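Local structure of betaine aldehyde dehydrogenase (Staphylococcus aureus subsp. aureus COL, 4QTO) at residues A[189-194]-A[201-206]; A[193-198]-A[228-233]; A[287-292]-A[455-460]; A[336-341]-A[378-383]; A[362-367]-A[416-421]. The protein catalyses the oxidation of betaine aldehyde to glycine betaine, most probably with NAD as the electron acceptor, as a member of the aldehyde dehydrogenase family. All blocks are in the same frame, centred on the assembly; numbering follows the deposited sequence.

How the contacts relate
Along the chain, contacts 1 and 2 come first and start from helix 183-197; their second segments lie on strands 200-204 and 230-232, parallel neighbours in one mixed sheet. Their centres are about 7 Å apart, and Leu201 N to Thr229 O (2.8 Å) and Met203 N to Asn231 O (2.9 Å) are probable hydrogen bonds between them. Contacts 3, 4 and 5 reach a separate seven-stranded sheet. Segments of contacts 4 and 5 alternate in the chain between those of contact 3. Centres of contacts 4 and 5 are about 13 Å apart; those of contacts 1 and 3, about 36 Å. Contacts 1 and 2 thus belong to the Rossmann-type region, the others to helices and loops packed on the seven-stranded sheet.

Contact 1: A[189-194]-A[201-206]; sequences WKIAPA and LVMKPS
Chi1 of Met203 is 175°, which sets CG trans to the backbone N and sends the chain out from strand 201-204 toward helix 189-194; a bend at chi3 (-75°) then turns the methyl onto Ile191. On the helix, Ile191 CG1 lies beside its own N, with CD1 continuing outward. The two side chains cross at about a right angle, Met203 CE resting 3.6 Å from Ile191 CG1 and Met203 SD 3.9 Å from Ile191 CD1. Two residues earlier, Leu201, whose CB also points toward the helix, brings CD2 to 3.9 Å from Ala194 CB and 4.3 Å from Ile191 CG2. The segment axes run nearly antiparallel, at 173° and 10.1 Å apart, as expected for the helix and second strand of the beta-alpha-beta unit made by strand 162-177, helix 183-197 and strand 200-204. Lys190 gives only its CB to Met203 CE, at 4.2 Å; its NZ leads off to a salt bridge with Glu491 and hydrogen bonds with Ser254 and Thr256. Met220 and Phe217 of helix 211-223 add to the apolar surroundings. Methyl, methylene and thioether groups make up the interface, so its cohesion probably rests on dispersion and the exclusion of water, while Glu491 probably balances the lysine charge.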
# COMPACT_ATOMS: atom_id res chain seq x y z
N TRP A 189 -21.77 7.32 -5.94
CA TRP A 189 -20.67 7.29 -4.97
C TRP A 189 -20.83 6.22 -3.89
O TRP A 189 -19.85 5.74 -3.32
CB TRP A 189 -20.53 8.66 -4.29
CG TRP A 189 -20.01 9.79 -5.14
CD1 TRP A 189 -19.95 9.86 -6.49
CD2 TRP A 189 -19.61 11.09 -4.65
NE1 TRP A 189 -19.47 11.10 -6.87
CE2 TRP A 189 -19.24 11.85 -5.75
CE3 TRP A 189 -19.48 11.63 -3.37
CZ2 TRP A 189 -18.79 13.16 -5.63
CZ3 TRP A 189 -19.00 12.94 -3.25
CH2 TRP A 189 -18.67 13.67 -4.37
N LYS A 190 -22.07 5.88 -3.60
CA LYS A 190 -22.42 4.87 -2.63
C LYS A 190 -22.62 3.48 -3.26
O LYS A 190 -22.08 2.48 -2.75
CB LYS A 190 -23.68 5.31 -1.85
CG LYS A 190 -23.56 6.68 -1.18
CD LYS A 190 -24.74 6.96 -0.29
CE LYS A 190 -24.78 8.38 0.26
NZ LYS A 190 -23.62 8.71 1.10
N ILE A 191 -23.35 3.41 -4.37
CA ILE A 191 -23.65 2.13 -4.99
C ILE A 191 -22.40 1.47 -5.52
O ILE A 191 -22.19 0.25 -5.33
CB ILE A 191 -24.62 2.30 -6.17
CG1 ILE A 191 -26.01 2.71 -5.64
CG2 ILE A 191 -24.76 1.03 -6.96
CD1 ILE A 191 -26.89 3.26 -6.74
N ALA A 192 -21.54 2.24 -6.19
CA ALA A 192 -20.40 1.62 -6.87
C ALA A 192 -19.49 0.83 -5.93
O ALA A 192 -19.18 -0.34 -6.21
CB ALA A 192 -19.64 2.64 -7.68
N PRO A 193 -19.04 1.42 -4.81
CA PRO A 193 -18.19 0.61 -3.92
C PRO A 193 -18.95 -0.48 -3.21
O PRO A 193 -18.38 -1.53 -2.95
CB PRO A 193 -17.63 1.65 -2.93
CG PRO A 193 -18.64 2.76 -2.95
CD PRO A 193 -19.05 2.84 -4.39
N ALA A 194 -20.21 -0.28 -2.88
CA ALA A 194 -20.98 -1.30 -2.19
C ALA A 194 -21.06 -2.55 -3.07
O ALA A 194 -20.83 -3.67 -2.60
CB ALA A 194 -22.38 -0.82 -1.87
N LEU A 201 -27.31 -3.75 -0.41
CA LEU A 201 -27.66 -2.37 -0.11
C LEU A 201 -29.14 -2.07 -0.18
O LEU A 201 -29.89 -2.71 -0.91
CB LEU A 201 -26.90 -1.42 -1.05
CG LEU A 201 -27.21 -1.50 -2.56
CD1 LEU A 201 -28.35 -0.55 -2.90
CD2 LEU A 201 -25.99 -1.11 -3.41
N VAL A 202 -29.52 -1.08 0.60
CA VAL A 202 -30.87 -0.50 0.57
C VAL A 202 -30.68 1.00 0.44
O VAL A 202 -30.12 1.65 1.34
CB VAL A 202 -31.71 -0.82 1.82
CG1 VAL A 202 -33.13 -0.24 1.66
CG2 VAL A 202 -31.80 -2.31 2.09
N MET A 203 -31.15 1.57 -0.67
CA MET A 203 -31.00 2.99 -0.93
C MET A 203 -32.31 3.72 -0.91
O MET A 203 -33.33 3.17 -1.36
CB MET A 203 -30.36 3.20 -2.31
CG MET A 203 -30.28 4.67 -2.71
SD MET A 203 -29.18 5.06 -4.10
CE MET A 203 -27.61 4.91 -3.26
N LYS A 204 -32.30 4.93 -0.36
CA LYS A 204 -33.48 5.80 -0.37
C LYS A 204 -33.05 7.17 -0.84
O LYS A 204 -32.29 7.85 -0.14
CB LYS A 204 -34.14 5.94 1.01
CG LYS A 204 -35.46 6.73 0.96
CD LYS A 204 -35.84 7.32 2.29
CE LYS A 204 -35.23 8.69 2.50
NZ LYS A 204 -35.82 9.74 1.60
N PRO A 205 -33.50 7.59 -2.03
CA PRO A 205 -33.16 8.94 -2.51
C PRO A 205 -34.01 9.99 -1.82
O PRO A 205 -34.98 9.65 -1.11
CB PRO A 205 -33.48 8.87 -4.00
CG PRO A 205 -34.62 7.90 -4.07
CD PRO A 205 -34.35 6.88 -3.00
N SER A 206 -33.66 11.26 -2.01
CA SER A 206 -34.43 12.34 -1.44
C SER A 206 -35.86 12.19 -1.93
O SER A 206 -36.10 11.91 -3.11
CB SER A 206 -33.89 13.68 -1.88
OG SER A 206 -34.74 14.71 -1.37

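Contact 2: A[193-198]-A[228-233]; sequences PALATG and GTINLI
Leu195 overlaps Thr229 and Ile230 through a single methyl, CD2, which lies 3.8 Å from Ile230 CG2 and 4.0 Å from Thr229 CG2. Leu195 and Ile230 cross at about a right angle. The Thr229 methyl owes its place to chi1 of -60°, which sets CG2 trans to the backbone N and leaves OG1 to bond the carbonyl of Pro226; the threonine thus offers carbon to the leucine and oxygen to its own loop. The segments bury just 89 Å² between them, and their closest CA atoms, Leu195 and Thr229, are 8.4 Å apart, so only side-chain ends meet. Beside it, Asn231 ND2 donates to Gly228 O at 2.9 Å with an N-H...O angle of 149°, approaching from above the carbonyl plane; the same nitrogen also bonds Leu201 O of the neighbouring strand. Helix 193-197 ends in a Schellman motif at Gly198, whose N reaches Leu195 O at 3.3 Å and, more weakly, Ala194 O. Helix 183-197 thus lies against parallel strands 200-204 and 230-232, as in the beta-alpha-beta layering of a Rossmann-type fold, with Leu195 also touching Leu201, while Phe217 and Met220 of helix 211-223 and Tyr36 of strand 35-37 pack on Ile230.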
# COMPACT_ATOMS: atom_id res chain seq x y z
N PRO A 193 -19.04 1.42 -4.81
CA PRO A 193 -18.19 0.61 -3.92
C PRO A 193 -18.95 -0.48 -3.21
O PRO A 193 -18.38 -1.53 -2.95
CB PRO A 193 -17.63 1.65 -2.93
CG PRO A 193 -18.64 2.76 -2.95
CD PRO A 193 -19.05 2.84 -4.39
N ALA A 194 -20.21 -0.28 -2.88
CA ALA A 194 -20.98 -1.30 -2.19
C ALA A 194 -21.06 -2.55 -3.07
O ALA A 194 -20.83 -3.67 -2.60
CB ALA A 194 -22.38 -0.82 -1.87
N LEU A 195 -21.37 -2.36 -4.35
CA LEU A 195 -21.44 -3.52 -5.23
C LEU A 195 -20.07 -4.11 -5.51
O LEU A 195 -19.95 -5.34 -5.55
CB LEU A 195 -22.16 -3.19 -6.54
CG LEU A 195 -23.65 -2.89 -6.38
CD1 LEU A 195 -24.24 -2.53 -7.73
CD2 LEU A 195 -24.39 -4.07 -5.78
N ALA A 196 -19.07 -3.26 -5.71
CA ALA A 196 -17.73 -3.78 -5.99
C ALA A 196 -17.21 -4.69 -4.87
O ALA A 196 -16.52 -5.68 -5.17
CB ALA A 196 -16.76 -2.64 -6.22
N THR A 197 -17.54 -4.37 -3.61
CA THR A 197 -17.02 -5.13 -2.48
C THR A 197 -17.84 -6.36 -2.12
O THR A 197 -17.36 -7.18 -1.35
CB THR A 197 -16.91 -4.25 -1.23
OG1 THR A 197 -18.22 -3.72 -0.93
CG2 THR A 197 -15.94 -3.12 -1.43
N GLY A 198 -19.06 -6.46 -2.63
CA GLY A 198 -19.92 -7.60 -2.32
C GLY A 198 -20.96 -7.36 -1.24
O GLY A 198 -21.56 -8.34 -0.75
N GLY A 228 -32.36 -9.43 -3.65
CA GLY A 228 -32.10 -8.84 -2.35
C GLY A 228 -30.79 -8.06 -2.26
O GLY A 228 -30.58 -7.32 -1.31
N THR A 229 -29.89 -8.22 -3.24
CA THR A 229 -28.60 -7.51 -3.21
C THR A 229 -28.76 -5.99 -3.32
O THR A 229 -28.01 -5.23 -2.70
CB THR A 229 -27.70 -7.97 -4.38
OG1 THR A 229 -27.47 -9.38 -4.24
CG2 THR A 229 -26.33 -7.29 -4.35
N ILE A 230 -29.73 -5.56 -4.13
CA ILE A 230 -30.04 -4.14 -4.30
C ILE A 230 -31.51 -3.91 -4.00
O ILE A 230 -32.38 -4.71 -4.38
CB ILE A 230 -29.66 -3.59 -5.69
CG1 ILE A 230 -30.43 -4.27 -6.82
CG2 ILE A 230 -28.16 -3.72 -5.89
CD1 ILE A 230 -30.17 -3.68 -8.19
N ASN A 231 -31.82 -2.84 -3.28
CA ASN A 231 -33.18 -2.49 -2.95
C ASN A 231 -33.30 -0.96 -2.93
O ASN A 231 -32.36 -0.25 -2.50
CB ASN A 231 -33.60 -3.02 -1.58
CG ASN A 231 -33.32 -4.50 -1.39
OD1 ASN A 231 -34.20 -5.35 -1.61
ND2 ASN A 231 -32.10 -4.82 -1.02
N LEU A 232 -34.45 -0.48 -3.38
CA LEU A 232 -34.77 0.93 -3.46
C LEU A 232 -36.06 1.20 -2.70
O LEU A 232 -37.13 0.65 -3.03
CB LEU A 232 -34.95 1.33 -4.95
CG LEU A 232 -35.49 2.73 -5.25
CD1 LEU A 232 -34.55 3.80 -4.75
CD2 LEU A 232 -35.76 2.93 -6.75
N ILE A 233 -35.97 2.05 -1.69
CA ILE A 233 -37.12 2.52 -0.94
C ILE A 233 -37.37 3.96 -1.36
O ILE A 233 -36.42 4.73 -1.56
CB ILE A 233 -36.82 2.47 0.57
CG1 ILE A 233 -36.70 1.02 1.03
CG2 ILE A 233 -37.89 3.20 1.38
CD1 ILE A 233 -37.93 0.18 0.88

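Contact 3: A[287-292]-A[455-460]; sequences IIFDDA and QRVANK
Val457 touches Ile287 with one methyl and Phe289 with the other. From its CB, which points from helix 455-460 toward strand 287-288, the side chain forks. With chi1 at 171°, CG1 stands trans to the backbone N and meets Ile287 CD1 at 4.2 Å, the two side chains reaching toward each other tip to tip. CG2, beside the backbone N, goes to the aromatic ring instead, lying 3.9 Å from Phe289 CZ and 4.1 Å from Phe289 CE2, and the methyl comes in obliquely. Phe289 and Val457 slide past each other in opposite directions, whereas the isoleucine comes head-on, so the two branches of one valine are engaged in different ways. The nearest CA atoms, Ile287 and Val457, are 9.4 Å apart, and the buried surface is 102 Å².

The Phe289 ring also makes an edge-to-face pair with Phe425. A type I beta turn runs from Phe289 to Ala292, whose N bonds Phe289 O at 3.0 Å; within the turn, Asp291 forms a salt bridge with Lys453 of helix 451-460, tying the same two elements by charge. On the helix, Ala458 O accepts a hydrogen bond from Lys504 of a second subunit, so the helix that covers the sheet here also faces a subunit interface. A helix laid over a largely parallel sheet through branched aliphatic and aromatic residues is typical of the alpha/beta architecture of aldehyde dehydrogenases.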
# COMPACT_ATOMS: atom_id res chain seq x y z
N ILE A 287 -10.26 31.59 -0.88
CA ILE A 287 -9.28 32.55 -0.42
C ILE A 287 -8.53 33.16 -1.61
O ILE A 287 -7.85 32.45 -2.35
CB ILE A 287 -8.27 31.86 0.52
CG1 ILE A 287 -9.00 31.23 1.71
CG2 ILE A 287 -7.21 32.82 0.99
CD1 ILE A 287 -8.14 30.34 2.56
N ILE A 288 -8.63 34.47 -1.75
CA ILE A 288 -8.05 35.18 -2.88
C ILE A 288 -7.02 36.20 -2.42
O ILE A 288 -7.34 37.18 -1.75
CB ILE A 288 -9.18 35.86 -3.67
CG1 ILE A 288 -10.26 34.84 -4.09
CG2 ILE A 288 -8.61 36.62 -4.86
CD1 ILE A 288 -11.49 35.49 -4.65
N PHE A 289 -5.76 35.93 -2.75
CA PHE A 289 -4.66 36.84 -2.41
C PHE A 289 -4.50 37.94 -3.43
O PHE A 289 -4.97 37.83 -4.58
CB PHE A 289 -3.37 36.05 -2.30
CG PHE A 289 -3.24 35.27 -1.02
CD1 PHE A 289 -2.71 35.88 0.11
CD2 PHE A 289 -3.68 33.97 -0.92
CE1 PHE A 289 -2.61 35.20 1.30
CE2 PHE A 289 -3.56 33.27 0.27
CZ PHE A 289 -3.02 33.90 1.39
N ASP A 290 -3.79 39.01 -3.04
CA ASP A 290 -3.59 40.14 -3.94
C ASP A 290 -2.69 39.81 -5.13
O ASP A 290 -2.63 40.58 -6.08
CB ASP A 290 -3.23 41.45 -3.21
CG ASP A 290 -1.91 41.45 -2.53
OD1 ASP A 290 -1.02 40.64 -2.90
OD2 ASP A 290 -1.73 42.33 -1.64
N ASP A 291 -2.03 38.64 -5.11
CA ASP A 291 -1.24 38.18 -6.21
C ASP A 291 -1.86 37.02 -6.99
O ASP A 291 -1.18 36.33 -7.74
CB ASP A 291 0.20 37.87 -5.80
CG ASP A 291 0.31 36.75 -4.79
OD1 ASP A 291 -0.73 36.24 -4.32
OD2 ASP A 291 1.47 36.38 -4.46
N ALA A 292 -3.16 36.82 -6.80
CA ALA A 292 -3.91 35.92 -7.63
C ALA A 292 -4.01 36.49 -9.04
O ALA A 292 -3.90 37.73 -9.24
CB ALA A 292 -5.29 35.77 -7.10
N GLN A 455 0.58 26.63 -1.33
CA GLN A 455 0.85 25.33 -0.70
C GLN A 455 0.93 25.48 0.84
O GLN A 455 0.41 24.64 1.57
CB GLN A 455 2.12 24.72 -1.29
CG GLN A 455 1.89 24.25 -2.74
CD GLN A 455 3.11 23.80 -3.48
OE1 GLN A 455 3.07 22.75 -4.14
NE2 GLN A 455 4.21 24.58 -3.43
N ARG A 456 1.56 26.55 1.34
CA ARG A 456 1.62 26.77 2.79
C ARG A 456 0.22 26.91 3.38
O ARG A 456 -0.10 26.35 4.44
CB ARG A 456 2.36 28.05 3.19
CG ARG A 456 3.85 28.02 3.05
CD ARG A 456 4.45 29.19 3.84
NE ARG A 456 4.03 30.52 3.32
CZ ARG A 456 4.61 31.16 2.31
NH1 ARG A 456 5.62 30.65 1.61
NH2 ARG A 456 4.20 32.38 1.98
N VAL A 457 -0.60 27.69 2.71
CA VAL A 457 -1.97 27.89 3.17
C VAL A 457 -2.73 26.56 3.11
O VAL A 457 -3.41 26.15 4.06
CB VAL A 457 -2.67 28.99 2.37
CG1 VAL A 457 -4.14 29.07 2.69
CG2 VAL A 457 -1.98 30.32 2.63
N ALA A 458 -2.64 25.85 1.98
CA ALA A 458 -3.37 24.58 1.85
C ALA A 458 -3.04 23.60 2.97
O ALA A 458 -3.91 22.90 3.46
CB ALA A 458 -3.10 23.95 0.50
N ASN A 459 -1.78 23.54 3.38
CA ASN A 459 -1.40 22.62 4.44
C ASN A 459 -2.00 22.96 5.80
O ASN A 459 -2.12 22.08 6.65
CB ASN A 459 0.11 22.50 4.49
CG ASN A 459 0.64 21.56 3.39
OD1 ASN A 459 0.32 20.36 3.35
ND2 ASN A 459 1.42 22.11 2.47
N LYS A 460 -2.37 24.23 5.99
CA LYS A 460 -2.94 24.68 7.26
C LYS A 460 -4.47 24.73 7.31
O LYS A 460 -5.03 24.89 8.41
CB LYS A 460 -2.36 26.04 7.66
CG LYS A 460 -0.87 25.95 8.01
CD LYS A 460 -0.44 27.18 8.80
CE LYS A 460 0.92 27.02 9.46
NZ LYS A 460 2.01 27.02 8.45

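Contact 4: A[336-341]-A[378-383]; sequences RVKKIK and IAVGGK
A classic beta bulge lies right at Val380, the residue through which strand 378-380 touches 336-341: Ala379 and Val380 both face Val400 of strand 399-402. The backbone bears this out, Ala379 being close to helical and Val380 extended. The bulge sits on strand 377-380, the antiparallel outermost strand of the seven-stranded sheet within this chain. Val380 CB is directed toward the other segment, and with chi1 at 64° its CG1 lies between the backbone N and the carbonyl carbon while CG2 is trans to N. The two methyls are thereby divided between two partners. CG1 sits 3.8 Å from Val337 CG1 and 4.2 Å from Val337 CB, and CG2 sits 3.9 Å from Lys338 CG. In both pairs the side chains meet at a slant. Lys338 contributes the start of its aliphatic chain, which runs extended beyond CG to the amine at an exposed position.

Val337 lies on helix 323-337 and opens a type I turn that runs to Ile340; Ile340 N bonds Val337 O at 3.2 Å. Leu302 and Tyr306 of helix 294-306, together with Val400, pack on the same valine. Arg336 turns to another chain, its NE and NH2 donating to the carbonyls of Ser519 and Phe518 of a second subunit. After Val380, two glycines with positive phi, Gly381 and Gly382, take the chain out of the strand. Between the segments the contact is thus purely carbon to carbon, with buried Val337 on the inner side and exposed Lys338 on the outer. The lysine methylene probably helps to screen Val380, which is itself partly exposed.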
# COMPACT_ATOMS: atom_id res chain seq x y z
N ARG A 336 -20.41 41.35 -12.35
CA ARG A 336 -20.67 40.12 -13.06
C ARG A 336 -21.96 39.45 -12.59
O ARG A 336 -22.69 38.86 -13.39
CB ARG A 336 -19.49 39.15 -12.90
CG ARG A 336 -18.23 39.59 -13.61
CD ARG A 336 -18.30 39.42 -15.12
NE ARG A 336 -18.35 38.03 -15.55
CZ ARG A 336 -17.30 37.22 -15.61
NH1 ARG A 336 -16.09 37.65 -15.25
NH2 ARG A 336 -17.46 35.99 -16.05
N VAL A 337 -22.21 39.48 -11.28
CA VAL A 337 -23.40 38.84 -10.72
C VAL A 337 -24.66 39.43 -11.37
O VAL A 337 -25.61 38.69 -11.64
CB VAL A 337 -23.44 38.92 -9.19
CG1 VAL A 337 -24.80 38.53 -8.63
CG2 VAL A 337 -22.36 38.02 -8.62
N LYS A 338 -24.63 40.72 -11.66
CA LYS A 338 -25.77 41.39 -12.31
C LYS A 338 -26.08 40.85 -13.70
O LYS A 338 -27.22 41.01 -14.19
CB LYS A 338 -25.52 42.90 -12.44
CG LYS A 338 -25.52 43.63 -11.11
CD LYS A 338 -25.12 45.08 -11.31
CE LYS A 338 -25.17 45.85 -10.01
NZ LYS A 338 -24.73 47.26 -10.21
N LYS A 339 -25.11 40.22 -14.35
CA LYS A 339 -25.25 39.71 -15.70
C LYS A 339 -25.62 38.22 -15.78
O LYS A 339 -25.83 37.72 -16.86
CB LYS A 339 -23.96 39.91 -16.47
CG LYS A 339 -23.45 41.35 -16.56
CD LYS A 339 -22.17 41.39 -17.36
CE LYS A 339 -21.44 42.72 -17.23
NZ LYS A 339 -22.28 43.85 -17.67
N ILE A 340 -25.63 37.51 -14.65
CA ILE A 340 -25.93 36.08 -14.64
C ILE A 340 -27.31 35.82 -15.23
O ILE A 340 -28.28 36.46 -14.83
CB ILE A 340 -25.82 35.48 -13.23
CG1 ILE A 340 -24.35 35.53 -12.73
CG2 ILE A 340 -26.33 34.05 -13.20
CD1 ILE A 340 -24.15 35.02 -11.33
N LYS A 341 -27.37 34.90 -16.19
CA LYS A 341 -28.60 34.59 -16.88
C LYS A 341 -29.41 33.49 -16.20
O LYS A 341 -28.98 32.33 -16.16
CB LYS A 341 -28.28 34.19 -18.33
CG LYS A 341 -27.71 35.32 -19.17
CD LYS A 341 -27.59 34.91 -20.64
CE LYS A 341 -27.45 36.11 -21.58
NZ LYS A 341 -26.27 36.94 -21.25
N ILE A 378 -26.60 43.65 1.72
CA ILE A 378 -26.95 42.82 0.57
C ILE A 378 -26.53 43.69 -0.60
O ILE A 378 -27.25 44.64 -0.99
CB ILE A 378 -28.46 42.51 0.50
CG1 ILE A 378 -28.97 41.90 1.79
CG2 ILE A 378 -28.75 41.59 -0.68
CD1 ILE A 378 -28.29 40.64 2.23
N ALA A 379 -25.35 43.43 -1.15
CA ALA A 379 -24.79 44.26 -2.19
C ALA A 379 -25.49 44.15 -3.54
O ALA A 379 -25.53 45.12 -4.31
CB ALA A 379 -23.31 44.02 -2.33
N VAL A 380 -26.01 42.97 -3.83
CA VAL A 380 -26.74 42.71 -5.06
C VAL A 380 -27.58 41.46 -4.83
O VAL A 380 -27.20 40.59 -4.04
CB VAL A 380 -25.80 42.57 -6.28
CG1 VAL A 380 -24.89 41.37 -6.13
CG2 VAL A 380 -26.59 42.48 -7.57
N GLY A 381 -28.75 41.39 -5.48
CA GLY A 381 -29.63 40.22 -5.33
C GLY A 381 -30.40 40.24 -4.04
O GLY A 381 -30.89 41.31 -3.61
N GLY A 382 -30.59 39.07 -3.46
CA GLY A 382 -31.29 38.94 -2.19
C GLY A 382 -32.82 38.84 -2.25
O GLY A 382 -33.47 38.97 -1.24
N LYS A 383 -33.39 38.67 -3.44
CA LYS A 383 -34.82 38.56 -3.61
C LYS A 383 -35.19 37.61 -4.73
O LYS A 383 -34.33 37.20 -5.49
CB LYS A 383 -35.40 39.93 -4.04
CG LYS A 383 -35.09 41.04 -3.06
CD LYS A 383 -35.85 42.32 -3.31
CE LYS A 383 -35.48 43.33 -2.21
NZ LYS A 383 -36.53 44.37 -1.97

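Contact 5: A[362-367]-A[416-421]; sequences NKIESY and FGPVVT
Ile364 carries the whole first shell. Gly417, with no side chain, lets Ile364 CD1 come to within 3.7 Å of Gly417 CA; the same methyl lies 4.1 Å from Pro418 CD, and Ile364 CG2 lies 4.3 Å from Val419 CG2. The isoleucine crosses the proline at about a right angle. A chi1 of -66° directs CG1, and CD1 beyond it, at the loop, while CG2, trans to the backbone N, is left for the start of strand 419-421. In the second shell, Pro418 is the centre of an inverse gamma turn, with Val419 N weakly bonded to Gly417 O at 2.8 Å. The carbonyl of Phe416 is held by His360 NE2, which comes from the same helix as Ile364. The Phe416 ring meets Trp180 with planes at about 90° and lies about 4 Å from a PEG molecule bound in the active site, so this end of the loop is close to that site. Further out, Glu365 forms a salt bridge with Arg384 and Tyr367 OH bonds Glu413. Helix 358-373 thus packs over the loop entering strand 419-425, while Thr399 and Ile401 of strand 399-402 touch Val419 and Tyr306 of helix 294-306 packs on Pro418.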
# COMPACT_ATOMS: atom_id res chain seq x y z
N ASN A 362 -37.74 29.50 0.82
CA ASN A 362 -38.13 30.25 2.01
C ASN A 362 -36.99 30.32 3.04
O ASN A 362 -36.80 31.36 3.69
CB ASN A 362 -39.38 29.63 2.66
CG ASN A 362 -40.62 29.81 1.82
OD1 ASN A 362 -40.67 30.65 0.92
ND2 ASN A 362 -41.65 29.04 2.13
N LYS A 363 -36.22 29.25 3.16
CA LYS A 363 -35.10 29.22 4.09
C LYS A 363 -34.03 30.23 3.65
O LYS A 363 -33.47 30.97 4.46
CB LYS A 363 -34.50 27.82 4.17
CG LYS A 363 -33.49 27.66 5.29
CD LYS A 363 -32.68 26.37 5.18
CE LYS A 363 -33.52 25.12 5.07
NZ LYS A 363 -34.40 24.89 6.24
N ILE A 364 -33.74 30.25 2.35
CA ILE A 364 -32.75 31.19 1.81
C ILE A 364 -33.23 32.61 2.08
O ILE A 364 -32.47 33.48 2.53
CB ILE A 364 -32.55 30.97 0.30
CG1 ILE A 364 -31.93 29.59 0.05
CG2 ILE A 364 -31.68 32.07 -0.27
CD1 ILE A 364 -32.02 29.12 -1.39
N GLU A 365 -34.51 32.87 1.81
CA GLU A 365 -35.08 34.19 2.06
C GLU A 365 -34.96 34.62 3.51
O GLU A 365 -34.63 35.81 3.81
CB GLU A 365 -36.56 34.23 1.66
CG GLU A 365 -36.68 34.20 0.16
CD GLU A 365 -38.11 34.14 -0.36
OE1 GLU A 365 -39.00 33.49 0.24
OE2 GLU A 365 -38.29 34.69 -1.46
N SER A 366 -35.19 33.70 4.43
CA SER A 366 -35.09 34.03 5.84
C SER A 366 -33.67 34.45 6.20
O SER A 366 -33.45 35.24 7.11
CB SER A 366 -35.55 32.86 6.72
OG SER A 366 -34.63 31.79 6.69
N TYR A 367 -32.67 33.87 5.52
CA TYR A 367 -31.28 34.25 5.80
C TYR A 367 -30.97 35.69 5.41
O TYR A 367 -30.08 36.30 6.00
CB TYR A 367 -30.30 33.26 5.16
CG TYR A 367 -29.96 32.13 6.07
CD1 TYR A 367 -29.16 32.35 7.20
CD2 TYR A 367 -30.36 30.82 5.79
CE1 TYR A 367 -28.79 31.31 8.04
CE2 TYR A 367 -30.00 29.78 6.64
CZ TYR A 367 -29.22 30.02 7.76
OH TYR A 367 -28.87 28.96 8.59
N PHE A 416 -26.76 27.28 1.53
CA PHE A 416 -26.99 26.34 0.43
C PHE A 416 -27.88 26.94 -0.66
O PHE A 416 -28.81 26.31 -1.19
CB PHE A 416 -27.64 25.09 1.00
CG PHE A 416 -27.24 23.83 0.34
CD1 PHE A 416 -25.98 23.30 0.59
CD2 PHE A 416 -28.13 23.12 -0.44
CE1 PHE A 416 -25.61 22.09 0.03
CE2 PHE A 416 -27.76 21.90 -0.99
CZ PHE A 416 -26.50 21.40 -0.76
N GLY A 417 -27.61 28.19 -1.00
CA GLY A 417 -28.34 28.89 -2.02
C GLY A 417 -27.37 29.74 -2.84
O GLY A 417 -26.16 29.70 -2.59
N PRO A 418 -27.91 30.59 -3.73
CA PRO A 418 -27.04 31.35 -4.64
C PRO A 418 -26.59 32.62 -3.97
O PRO A 418 -26.98 33.73 -4.34
CB PRO A 418 -27.94 31.61 -5.84
CG PRO A 418 -29.31 31.65 -5.27
CD PRO A 418 -29.34 30.69 -4.12
N VAL A 419 -25.79 32.43 -2.93
CA VAL A 419 -25.39 33.52 -2.05
C VAL A 419 -23.95 33.31 -1.61
O VAL A 419 -23.58 32.19 -1.21
CB VAL A 419 -26.23 33.47 -0.75
CG1 VAL A 419 -25.85 34.56 0.23
CG2 VAL A 419 -27.73 33.52 -1.05
N VAL A 420 -23.17 34.38 -1.67
CA VAL A 420 -21.81 34.39 -1.14
C VAL A 420 -21.65 35.57 -0.20
O VAL A 420 -22.34 36.58 -0.33
CB VAL A 420 -20.72 34.49 -2.23
CG1 VAL A 420 -20.90 33.38 -3.27
CG2 VAL A 420 -20.71 35.83 -2.93
N THR A 421 -20.77 35.41 0.80
CA THR A 421 -20.37 36.50 1.68
C THR A 421 -18.93 36.85 1.31
O THR A 421 -18.20 35.99 0.78
CB THR A 421 -20.40 36.13 3.19
OG1 THR A 421 -19.63 34.92 3.42
CG2 THR A 421 -21.81 35.92 3.66